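Local coordinates for protein STING-associated CdnE c-di-GMP synthase (Flavobacteriaceae, PDB 6WT8) that synthesises the cyclic dinucleotide c-di-GMP, which probably serves as the messenger sensed by a partner STING protein in bacterial CBASS immunity, at residues 74-79 with 171-176; 107-112 with 163-168; 156-161 with 220-225; 183-188 with 192-197. All coordinates share one frame; numbering follows the deposited sequence.

Contact 1. Residues 74-79 with 171-176; sequences EAHLKK and STYKTV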
# COMPACT_ATOMS: atom_id res chain seq x y z
N GLU A 74 -5.94 18.74 -6.58
CA GLU A 74 -6.79 19.02 -5.42
C GLU A 74 -7.20 20.48 -5.36
O GLU A 74 -8.37 20.77 -5.06
CB GLU A 74 -6.04 18.63 -4.12
CG GLU A 74 -6.92 18.94 -2.92
CD GLU A 74 -6.30 18.55 -1.58
OE1 GLU A 74 -5.72 17.46 -1.45
OE2 GLU A 74 -6.45 19.35 -0.61
N ALA A 75 -6.29 21.41 -5.64
CA ALA A 75 -6.65 22.83 -5.52
C ALA A 75 -7.81 23.18 -6.46
O ALA A 75 -8.73 23.92 -6.08
CB ALA A 75 -5.45 23.72 -5.84
N HIS A 76 -7.80 22.63 -7.67
CA HIS A 76 -8.91 22.89 -8.59
C HIS A 76 -10.22 22.28 -8.09
O HIS A 76 -11.29 22.92 -8.14
CB HIS A 76 -8.58 22.33 -9.98
CG HIS A 76 -7.49 23.07 -10.67
ND1 HIS A 76 -7.66 24.36 -11.14
CD2 HIS A 76 -6.20 22.73 -10.94
CE1 HIS A 76 -6.51 24.78 -11.67
NE2 HIS A 76 -5.61 23.83 -11.54
N LEU A 77 -10.18 21.02 -7.63
CA LEU A 77 -11.39 20.39 -7.17
C LEU A 77 -11.88 21.05 -5.89
O LEU A 77 -13.09 21.16 -5.67
CB LEU A 77 -11.11 18.90 -6.92
CG LEU A 77 -10.61 18.10 -8.10
CD1 LEU A 77 -10.28 16.70 -7.62
CD2 LEU A 77 -11.81 17.97 -9.08
N LYS A 78 -10.97 21.54 -5.04
CA LYS A 78 -11.37 22.18 -3.78
C LYS A 78 -12.03 23.52 -4.04
O LYS A 78 -13.05 23.84 -3.43
CB LYS A 78 -10.16 22.34 -2.86
CG LYS A 78 -10.51 22.97 -1.55
CD LYS A 78 -9.28 23.00 -0.59
CE LYS A 78 -9.09 21.70 0.04
NZ LYS A 78 -8.26 21.90 1.33
N LYS A 79 -11.48 24.29 -5.00
CA LYS A 79 -12.14 25.55 -5.35
C LYS A 79 -13.55 25.28 -5.90
O LYS A 79 -14.49 26.03 -5.60
CB LYS A 79 -11.28 26.29 -6.37
CG LYS A 79 -11.79 27.77 -6.56
CD LYS A 79 -10.87 28.53 -7.52
CE LYS A 79 -11.30 30.00 -7.65
NZ LYS A 79 -12.64 30.06 -8.27
N SER A 171 -11.83 21.33 -18.20
CA SER A 171 -11.63 22.73 -18.56
C SER A 171 -10.26 23.25 -18.14
O SER A 171 -9.84 24.30 -18.64
CB SER A 171 -12.74 23.58 -17.94
OG SER A 171 -12.61 23.73 -16.56
N THR A 172 -9.54 22.52 -17.28
CA THR A 172 -8.25 22.91 -16.73
C THR A 172 -7.09 22.22 -17.42
O THR A 172 -6.08 22.86 -17.73
CB THR A 172 -8.20 22.57 -15.23
OG1 THR A 172 -9.24 23.24 -14.54
CG2 THR A 172 -6.84 22.95 -14.62
N TYR A 173 -7.24 20.94 -17.72
CA TYR A 173 -6.16 20.13 -18.26
C TYR A 173 -6.48 19.67 -19.67
O TYR A 173 -7.61 19.27 -19.97
CB TYR A 173 -5.90 18.90 -17.35
CG TYR A 173 -5.45 19.29 -15.96
CD1 TYR A 173 -4.12 19.66 -15.73
CD2 TYR A 173 -6.36 19.38 -14.91
CE1 TYR A 173 -3.71 20.06 -14.47
CE2 TYR A 173 -5.92 19.76 -13.60
CZ TYR A 173 -4.61 20.12 -13.42
OH TYR A 173 -4.22 20.53 -12.16
N LYS A 174 -5.47 19.73 -20.54
CA LYS A 174 -5.65 19.33 -21.93
C LYS A 174 -6.12 17.88 -22.08
O LYS A 174 -6.98 17.59 -22.92
CB LYS A 174 -4.35 19.54 -22.70
CG LYS A 174 -4.41 19.13 -24.13
CD LYS A 174 -3.01 19.09 -24.76
CE LYS A 174 -3.07 18.79 -26.25
NZ LYS A 174 -3.45 20.00 -27.02
N THR A 175 -5.53 16.95 -21.33
CA THR A 175 -5.80 15.53 -21.52
C THR A 175 -6.36 14.96 -20.22
O THR A 175 -5.66 14.94 -19.20
CB THR A 175 -4.54 14.78 -21.91
OG1 THR A 175 -4.01 15.39 -23.09
CG2 THR A 175 -4.82 13.31 -22.20
N VAL A 176 -7.63 14.56 -20.26
CA VAL A 176 -8.37 13.99 -19.13
C VAL A 176 -9.23 12.86 -19.68
O VAL A 176 -10.04 13.08 -20.59
CB VAL A 176 -9.28 15.04 -18.46
CG1 VAL A 176 -10.09 14.41 -17.31
CG2 VAL A 176 -8.48 16.15 -17.94
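The methyl group of Thr172 lies over the imidazole of His76 in a CH-pi contact, CG2 standing 3.5 Å from the ring centroid and 16° off the ring normal. Its nearest ring atom is NE2 of His76, at 3.4 Å from Thr172 CG2, so the methyl is displaced slightly toward that rim. The threonine torsion explains which branch does this: with chi1 at -59°, OG1 stands beside the backbone N and CG2 lies anti to it, turned to the histidine, while OG1 is held by the carbonyl of Val168 one helical turn back.

The aromatic pair adds a second kind of contact. Tyr173 reaches His76 with its phenol end, and OH comes to the imidazole edge, near the ring plane, 3.2 Å from His76 CD2. The two ring planes are almost perpendicular, at 86°, but the approach is oblique, with centroids 5.6 Å apart. His76 is thus covered on one face by a methyl and met at one edge by an oxygen.

All three residues remain partly solvent-accessible, in keeping with a small surface contact. It joins helix 60-81 to the weakly bonded C-terminal end of helix 154-172, and one residue on from the histidine Leu77 packs inward on Leu169 of that helix and on Phe87 of strand 85-90, while Tyr173 also rests on Val186 of strand 184-189.

Contact 2. Residues 107-112 with 163-168; sequences LVQITN and LKSELV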
# COMPACT_ATOMS: atom_id res chain seq x y z
N LEU A 107 -5.56 10.61 -5.93
CA LEU A 107 -6.30 11.58 -5.14
C LEU A 107 -7.70 11.03 -4.85
O LEU A 107 -8.38 10.55 -5.76
CB LEU A 107 -6.40 12.90 -5.92
CG LEU A 107 -7.19 14.03 -5.20
CD1 LEU A 107 -6.68 15.36 -5.70
CD2 LEU A 107 -8.71 13.94 -5.50
N VAL A 108 -8.12 11.08 -3.58
CA VAL A 108 -9.44 10.60 -3.19
C VAL A 108 -10.24 11.79 -2.71
O VAL A 108 -9.81 12.51 -1.79
CB VAL A 108 -9.34 9.53 -2.08
CG1 VAL A 108 -10.72 8.88 -1.89
CG2 VAL A 108 -8.36 8.47 -2.47
N GLN A 109 -11.43 11.99 -3.27
CA GLN A 109 -12.34 13.01 -2.75
C GLN A 109 -13.57 12.30 -2.19
O GLN A 109 -14.11 11.40 -2.83
CB GLN A 109 -12.68 14.05 -3.81
CG GLN A 109 -13.42 13.49 -5.00
CD GLN A 109 -13.66 14.57 -6.05
OE1 GLN A 109 -13.52 15.78 -5.82
NE2 GLN A 109 -14.05 14.11 -7.23
N ILE A 110 -13.91 12.59 -0.93
CA ILE A 110 -14.86 11.80 -0.18
C ILE A 110 -15.98 12.73 0.25
O ILE A 110 -15.73 13.70 0.99
CB ILE A 110 -14.16 11.16 1.04
CG1 ILE A 110 -12.87 10.44 0.62
CG2 ILE A 110 -15.13 10.20 1.68
CD1 ILE A 110 -11.89 10.14 1.81
N THR A 111 -17.22 12.45 -0.15
CA THR A 111 -18.31 13.30 0.30
C THR A 111 -18.39 13.26 1.83
O THR A 111 -18.14 12.22 2.45
CB THR A 111 -19.61 12.83 -0.32
OG1 THR A 111 -19.82 11.42 -0.06
CG2 THR A 111 -19.59 13.13 -1.80
N ASN A 112 -18.62 14.43 2.45
CA ASN A 112 -18.41 14.51 3.90
C ASN A 112 -19.65 15.02 4.64
O ASN A 112 -19.52 15.36 5.83
CB ASN A 112 -17.18 15.39 4.24
CG ASN A 112 -17.36 16.85 3.78
OD1 ASN A 112 -18.46 17.26 3.39
ND2 ASN A 112 -16.27 17.62 3.82
N LEU A 163 -19.43 14.13 -11.85
CA LEU A 163 -19.63 14.86 -13.11
C LEU A 163 -19.07 16.27 -13.02
O LEU A 163 -18.48 16.78 -14.00
CB LEU A 163 -21.13 14.88 -13.50
CG LEU A 163 -21.70 13.48 -13.78
CD1 LEU A 163 -23.19 13.60 -14.08
CD2 LEU A 163 -21.00 12.86 -14.98
N LYS A 164 -19.23 16.92 -11.86
CA LYS A 164 -18.67 18.25 -11.69
C LYS A 164 -17.15 18.22 -11.81
O LYS A 164 -16.55 19.10 -12.44
CB LYS A 164 -19.12 18.80 -10.35
CG LYS A 164 -18.76 20.25 -10.10
CD LYS A 164 -19.53 20.62 -8.83
CE LYS A 164 -19.52 22.11 -8.53
NZ LYS A 164 -20.37 22.84 -9.51
N SER A 165 -16.55 17.16 -11.27
CA SER A 165 -15.10 17.00 -11.40
C SER A 165 -14.67 16.79 -12.83
O SER A 165 -13.62 17.32 -13.27
CB SER A 165 -14.66 15.79 -10.54
OG SER A 165 -14.91 16.05 -9.17
N GLU A 166 -15.42 15.99 -13.61
CA GLU A 166 -15.07 15.83 -15.03
C GLU A 166 -15.06 17.18 -15.73
O GLU A 166 -14.14 17.49 -16.51
CB GLU A 166 -16.07 14.93 -15.74
CG GLU A 166 -16.06 13.51 -15.22
CD GLU A 166 -17.03 12.63 -15.96
OE1 GLU A 166 -17.74 13.12 -16.89
OE2 GLU A 166 -17.11 11.44 -15.60
N LEU A 167 -16.08 18.02 -15.45
CA LEU A 167 -16.16 19.33 -16.10
C LEU A 167 -15.01 20.24 -15.69
O LEU A 167 -14.40 20.88 -16.56
CB LEU A 167 -17.51 19.99 -15.75
CG LEU A 167 -18.68 19.21 -16.35
CD1 LEU A 167 -20.00 19.76 -15.71
CD2 LEU A 167 -18.79 19.33 -17.85
N VAL A 168 -14.73 20.33 -14.39
CA VAL A 168 -13.66 21.21 -13.92
C VAL A 168 -12.32 20.75 -14.46
O VAL A 168 -11.51 21.55 -14.96
CB VAL A 168 -13.66 21.24 -12.39
CG1 VAL A 168 -12.37 21.89 -11.87
CG2 VAL A 168 -14.84 22.00 -11.95
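Gln109 and Ser165 make a single buried hydrogen bond that ties strand 106-112 to helix 154-172. The glutamine leaves the strand with CB directed at the helix, and CG takes the crowded position between the backbone N and the carbonyl carbon (chi1 63°). From there the chain is fully extended, which carries CD across the gap until it lies 3.7 Å from Ser165 OG. At the tip the amide divides its work. NE2 gives one proton to Ser165 OG at 2.9 Å, almost straight (169°) and only 8° out of the amide plane, and it is also bonded to Thr199 OG1. OE1 turns to another neighbour, accepting from the imidazole NE2 of His81.

In the nucleotidyltransferase fold expected of a CD-NTase, helices pack against a mixed central sheet; here a polar link pins one such helix to an inner strand, through an interface that is otherwise rich in apolar side chains such as Leu77, Val161 and Val197. Around the amide, NE2 of Gln109 touches the CG1 methyl of Val161.

A leucine in place of Gln109 would probably leave Ser165 OG without its donor and the NE2 of His81 without its acceptor inside the protein. Ser165 OG, placed anti to its own carbonyl carbon, takes the amide proton from the strand and also hydrogen-bonds the carbonyl of Val161, one turn earlier in its own helix.

Contact 3. Residues 156-161 with 220-225; sequences DDLKYV and QIYNKK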
# COMPACT_ATOMS: atom_id res chain seq x y z
N ASP A 156 -26.85 10.59 -5.25
CA ASP A 156 -26.95 11.73 -6.14
C ASP A 156 -25.79 12.69 -5.93
O ASP A 156 -25.29 13.28 -6.89
CB ASP A 156 -28.28 12.45 -5.93
CG ASP A 156 -29.42 11.80 -6.69
OD1 ASP A 156 -29.15 11.16 -7.74
OD2 ASP A 156 -30.58 11.91 -6.22
N ASP A 157 -25.36 12.87 -4.68
CA ASP A 157 -24.19 13.72 -4.42
C ASP A 157 -22.92 13.15 -5.01
O ASP A 157 -22.07 13.90 -5.46
CB ASP A 157 -24.01 13.92 -2.93
CG ASP A 157 -25.02 14.90 -2.35
OD1 ASP A 157 -25.68 15.63 -3.12
OD2 ASP A 157 -25.09 14.94 -1.11
N LEU A 158 -22.75 11.83 -4.95
CA LEU A 158 -21.57 11.21 -5.57
C LEU A 158 -21.58 11.41 -7.08
O LEU A 158 -20.55 11.77 -7.67
CB LEU A 158 -21.51 9.72 -5.21
CG LEU A 158 -21.10 9.49 -3.75
CD1 LEU A 158 -21.42 8.08 -3.29
CD2 LEU A 158 -19.60 9.80 -3.52
N LYS A 159 -22.73 11.13 -7.73
CA LYS A 159 -22.82 11.38 -9.17
C LYS A 159 -22.53 12.83 -9.50
O LYS A 159 -21.77 13.13 -10.42
CB LYS A 159 -24.22 10.95 -9.65
CG LYS A 159 -24.39 11.10 -11.13
CD LYS A 159 -25.74 10.54 -11.54
CE LYS A 159 -25.90 10.73 -13.04
NZ LYS A 159 -27.29 10.41 -13.52
N TYR A 160 -23.08 13.75 -8.71
CA TYR A 160 -22.83 15.17 -8.91
C TYR A 160 -21.35 15.50 -8.81
O TYR A 160 -20.80 16.21 -9.67
CB TYR A 160 -23.64 15.94 -7.87
CG TYR A 160 -23.36 17.40 -7.82
CD1 TYR A 160 -23.61 18.23 -8.91
CD2 TYR A 160 -22.87 17.97 -6.65
CE1 TYR A 160 -23.36 19.57 -8.84
CE2 TYR A 160 -22.62 19.30 -6.57
CZ TYR A 160 -22.85 20.11 -7.65
OH TYR A 160 -22.61 21.45 -7.55
N VAL A 161 -20.69 15.04 -7.73
CA VAL A 161 -19.27 15.34 -7.57
C VAL A 161 -18.46 14.72 -8.70
O VAL A 161 -17.56 15.37 -9.27
CB VAL A 161 -18.80 14.87 -6.19
CG1 VAL A 161 -17.28 14.89 -6.11
CG2 VAL A 161 -19.36 15.80 -5.11
N GLN A 220 -16.11 3.96 0.30
CA GLN A 220 -16.88 3.19 -0.70
C GLN A 220 -16.85 4.03 -1.96
O GLN A 220 -17.45 5.10 -2.03
CB GLN A 220 -18.32 2.91 -0.22
CG GLN A 220 -18.34 1.94 0.95
CD GLN A 220 -19.71 1.42 1.28
OE1 GLN A 220 -20.32 1.86 2.26
NE2 GLN A 220 -20.25 0.49 0.45
N ILE A 221 -16.11 3.53 -2.94
CA ILE A 221 -15.84 4.28 -4.17
C ILE A 221 -17.05 4.25 -5.10
O ILE A 221 -17.65 3.20 -5.35
CB ILE A 221 -14.61 3.67 -4.86
CG1 ILE A 221 -13.40 3.98 -3.97
CG2 ILE A 221 -14.34 4.29 -6.23
CD1 ILE A 221 -12.11 3.21 -4.38
N TYR A 222 -17.37 5.42 -5.68
CA TYR A 222 -18.47 5.53 -6.64
C TYR A 222 -18.09 5.04 -8.03
O TYR A 222 -17.09 5.47 -8.59
CB TYR A 222 -18.91 6.99 -6.72
CG TYR A 222 -20.09 7.19 -7.68
CD1 TYR A 222 -21.32 6.67 -7.39
CD2 TYR A 222 -19.92 7.88 -8.86
CE1 TYR A 222 -22.42 6.84 -8.26
CE2 TYR A 222 -21.00 8.07 -9.72
CZ TYR A 222 -22.23 7.51 -9.42
OH TYR A 222 -23.31 7.71 -10.28
N ASN A 223 -18.90 4.15 -8.59
CA ASN A 223 -18.73 3.64 -9.94
C ASN A 223 -19.69 4.37 -10.87
O ASN A 223 -20.91 4.29 -10.70
CB ASN A 223 -19.03 2.14 -9.96
CG ASN A 223 -18.84 1.53 -11.36
OD1 ASN A 223 -19.36 2.03 -12.34
ND2 ASN A 223 -18.04 0.46 -11.43
N LYS A 224 -19.15 5.11 -11.84
CA LYS A 224 -19.98 5.98 -12.69
C LYS A 224 -20.88 5.18 -13.63
O LYS A 224 -21.99 5.62 -13.93
CB LYS A 224 -19.06 6.87 -13.52
CG LYS A 224 -19.75 7.73 -14.55
CD LYS A 224 -18.75 8.48 -15.38
CE LYS A 224 -19.44 9.41 -16.39
NZ LYS A 224 -18.39 9.80 -17.37
N LYS A 225 -20.42 4.01 -14.04
CA LYS A 225 -21.15 3.20 -15.01
C LYS A 225 -22.35 2.53 -14.34
O LYS A 225 -23.45 2.52 -14.90
CB LYS A 225 -20.22 2.16 -15.63
CG LYS A 225 -20.68 1.69 -17.01
CD LYS A 225 -19.87 0.50 -17.54
CE LYS A 225 -18.37 0.78 -17.66
NZ LYS A 225 -17.98 1.93 -18.54
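Leu158 and Tyr222 bring the two backbones closest, their CA atoms 6.6 Å apart, and Lys159 and Lys224 follow with CA atoms at 7.0 Å. Residues 156-161 form regular helix, whereas 220-221 are strand and 224-225 loop, so the helix flank faces the margin of the sheet, where the backbone of Tyr222 is still hydrogen-bonded to that of Thr199.

Tyr222 carries the contact. Its CG is anti to the backbone N (chi1 -179°), which sends the ring out to the helix, where one face lies against the Leu158-Lys159 step. Leu158 CB sits over that face in a CH-pi contact, 4.1 Å from the ring centroid and 27° off the normal, with CD1 of Tyr222 3.8 Å from Leu158 CB. The backbone N of Lys159 lies above the same face, toward the rim. Farther out, the phenol oxygen crosses the base of the lysine at a slant, Tyr222 OH being 3.4 Å from Lys159 CB. The aliphatic run of Lys159, extended throughout, then leads its amine away from the tyrosine.

An alanine at Tyr222 would probably open a gap beside Leu158 and deprive the Lys159 methylenes of the ring end that crosses them. Deeper in, Leu158 also packs on Thr111 and Thr199 of the sheet.

The chemistry is one of shape and dispersion: aliphatic carbons and a stretch of helix backbone meet the broad surface of an aromatic ring, and the contact rests on this apolar packing without a polar bond between the two segments.

Contact 4. Residues 183-188 with 192-197; sequences SIYVKV and ERDIDV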
# COMPACT_ATOMS: atom_id res chain seq x y z
N SER A 183 -12.56 6.05 -11.73
CA SER A 183 -11.72 7.24 -11.50
C SER A 183 -11.75 8.11 -12.75
O SER A 183 -12.15 7.68 -13.84
CB SER A 183 -10.25 6.88 -11.14
OG SER A 183 -9.65 6.25 -12.28
N ILE A 184 -11.27 9.34 -12.57
CA ILE A 184 -10.94 10.27 -13.65
C ILE A 184 -9.42 10.33 -13.78
O ILE A 184 -8.74 10.52 -12.78
CB ILE A 184 -11.52 11.66 -13.35
CG1 ILE A 184 -13.05 11.62 -13.25
CG2 ILE A 184 -11.12 12.66 -14.49
CD1 ILE A 184 -13.59 12.89 -12.51
N TYR A 185 -8.88 10.21 -14.98
CA TYR A 185 -7.43 10.16 -15.15
C TYR A 185 -6.96 11.50 -15.73
O TYR A 185 -7.40 11.89 -16.81
CB TYR A 185 -7.02 9.02 -16.08
CG TYR A 185 -5.61 8.47 -15.88
CD1 TYR A 185 -5.05 8.38 -14.61
CD2 TYR A 185 -4.86 8.02 -16.96
CE1 TYR A 185 -3.76 7.84 -14.40
CE2 TYR A 185 -3.58 7.49 -16.78
CZ TYR A 185 -3.04 7.40 -15.51
OH TYR A 185 -1.76 6.87 -15.32
N VAL A 186 -6.11 12.21 -14.99
CA VAL A 186 -5.70 13.57 -15.34
C VAL A 186 -4.24 13.58 -15.72
O VAL A 186 -3.40 13.11 -14.94
CB VAL A 186 -5.93 14.53 -14.17
CG1 VAL A 186 -5.56 15.94 -14.59
CG2 VAL A 186 -7.39 14.42 -13.73
N LYS A 187 -3.91 14.18 -16.86
CA LYS A 187 -2.50 14.39 -17.20
C LYS A 187 -2.12 15.78 -16.71
O LYS A 187 -2.45 16.79 -17.33
CB LYS A 187 -2.29 14.22 -18.70
CG LYS A 187 -2.44 12.77 -19.13
CD LYS A 187 -1.94 12.58 -20.56
CE LYS A 187 -0.44 12.80 -20.66
NZ LYS A 187 0.27 11.63 -20.05
N VAL A 188 -1.42 15.83 -15.56
CA VAL A 188 -0.91 17.11 -15.05
C VAL A 188 0.36 17.46 -15.82
O VAL A 188 1.15 16.59 -16.14
CB VAL A 188 -0.68 16.98 -13.54
CG1 VAL A 188 -0.22 18.31 -12.90
CG2 VAL A 188 -1.94 16.47 -12.83
N GLU A 192 4.97 16.87 -14.74
CA GLU A 192 4.30 15.97 -15.67
C GLU A 192 4.07 14.61 -15.01
O GLU A 192 4.98 13.77 -14.97
CB GLU A 192 5.14 15.82 -16.93
CG GLU A 192 4.44 15.08 -18.04
CD GLU A 192 5.20 15.20 -19.37
OE1 GLU A 192 4.70 14.68 -20.39
OE2 GLU A 192 6.30 15.81 -19.37
N ARG A 193 2.84 14.40 -14.51
CA ARG A 193 2.43 13.15 -13.87
C ARG A 193 0.98 12.89 -14.20
O ARG A 193 0.22 13.83 -14.38
CB ARG A 193 2.54 13.17 -12.34
CG ARG A 193 3.96 13.52 -11.78
CD ARG A 193 5.01 12.45 -12.06
NE ARG A 193 4.74 11.18 -11.37
CZ ARG A 193 5.56 10.14 -11.33
NH1 ARG A 193 6.79 10.21 -11.80
NH2 ARG A 193 5.12 9.02 -10.77
N ASP A 194 0.59 11.60 -14.24
CA ASP A 194 -0.80 11.23 -14.49
C ASP A 194 -1.44 10.81 -13.18
O ASP A 194 -0.97 9.88 -12.51
CB ASP A 194 -0.91 10.11 -15.51
CG ASP A 194 -0.21 10.46 -16.82
OD1 ASP A 194 -0.29 11.61 -17.27
OD2 ASP A 194 0.47 9.57 -17.37
N ILE A 195 -2.50 11.51 -12.77
CA ILE A 195 -3.11 11.29 -11.47
C ILE A 195 -4.54 10.77 -11.64
O ILE A 195 -5.33 11.38 -12.37
CB ILE A 195 -3.14 12.59 -10.66
CG1 ILE A 195 -1.72 13.16 -10.49
CG2 ILE A 195 -3.83 12.42 -9.32
CD1 ILE A 195 -0.73 12.23 -9.74
N ASP A 196 -4.87 9.67 -10.96
CA ASP A 196 -6.25 9.20 -10.90
C ASP A 196 -6.99 9.89 -9.76
O ASP A 196 -6.48 10.00 -8.66
CB ASP A 196 -6.32 7.69 -10.68
CG ASP A 196 -6.24 6.89 -11.96
OD1 ASP A 196 -7.13 7.00 -12.85
OD2 ASP A 196 -5.24 6.14 -12.06
N VAL A 197 -8.22 10.35 -10.05
CA VAL A 197 -9.10 11.02 -9.09
C VAL A 197 -10.26 10.08 -8.79
O VAL A 197 -11.03 9.75 -9.69
CB VAL A 197 -9.61 12.35 -9.68
CG1 VAL A 197 -10.66 12.96 -8.82
CG2 VAL A 197 -8.43 13.32 -9.89
O HOH W 1 -0.60 7.37 -13.08
O HOH W 2 0.07 6.82 -16.89
O HOH W 3 1.02 14.20 -17.66
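Ile184 with Val197, Val186 with Ile195 and Val188 with Arg193 are the hydrogen-bonded pairs of an antiparallel hairpin whose strand axes run at 158° and approach to 4.6 Å, the bonds of the first two pairs being close to straight and those of Val188 and Arg193, toward the turn, more bent.

The side chains divide by face. Ile184, Val186, Val188, Ile195 and Val197 make one face mainly apolar; CG2 of Val186 meets CG2 of Val197 at 4.1 Å. Arg193 shares this face, but its guanidinium leads away to a salt bridge with Asp104. The face turns to helices 60-81 and 154-172, as expected of a sheet-and-helix nucleotidyltransferase core, and the hairpin is part of the mixed sheet, with Asp196 bonded through its backbone to Leu107.

The other face is polar. Lys187, folded back at chi3 and chi4, brings NZ to OD1 of Asp194 at 2.8 Å, in a salt bridge made on the syn side of the carboxylate. Tyr185 crosses between the two aspartates. Its CZ lies 3.4 Å from Asp194 CB, and CD1 approaches Asp196 OD1 to 3.1 Å, with ring and carboxylate planes only 22° apart. A water links Tyr185 OH to the carbonyl of Asp194. Ser183 OG donates to Asp196 OD1 at 2.7 Å from above the carboxylate plane, and that oxygen has a second, charged partner in Lys180, which also makes a cation-pi contact with Tyr185.

Overall arrangement
Helix 154-172 unites contacts 1, 2 and 3: it offers its N-terminal part to 220-225, its middle to strand 106-112 and its C-terminal end to helix 60-81. The centres of contacts 2 and 3 lie about 9 Å apart, joined by a salt bridge from Glu166 OE2 to Lys224 NZ (2.7 Å), whereas those of contacts 1 and 3, about 18 Å apart, do not touch. Contact 4 meets contact 2 through the sheet, where Leu107 N probably bonds Asp196 O (2.9 Å), and contact 1 through a probable hydrogen bond from Lys187 N to Thr175 O (3.0 Å). Strand 106-112 begins with Asp106, two residues after Asp104, an Asp-X-Asp pattern consistent with the metal-binding carboxylates of related nucleotidyltransferases.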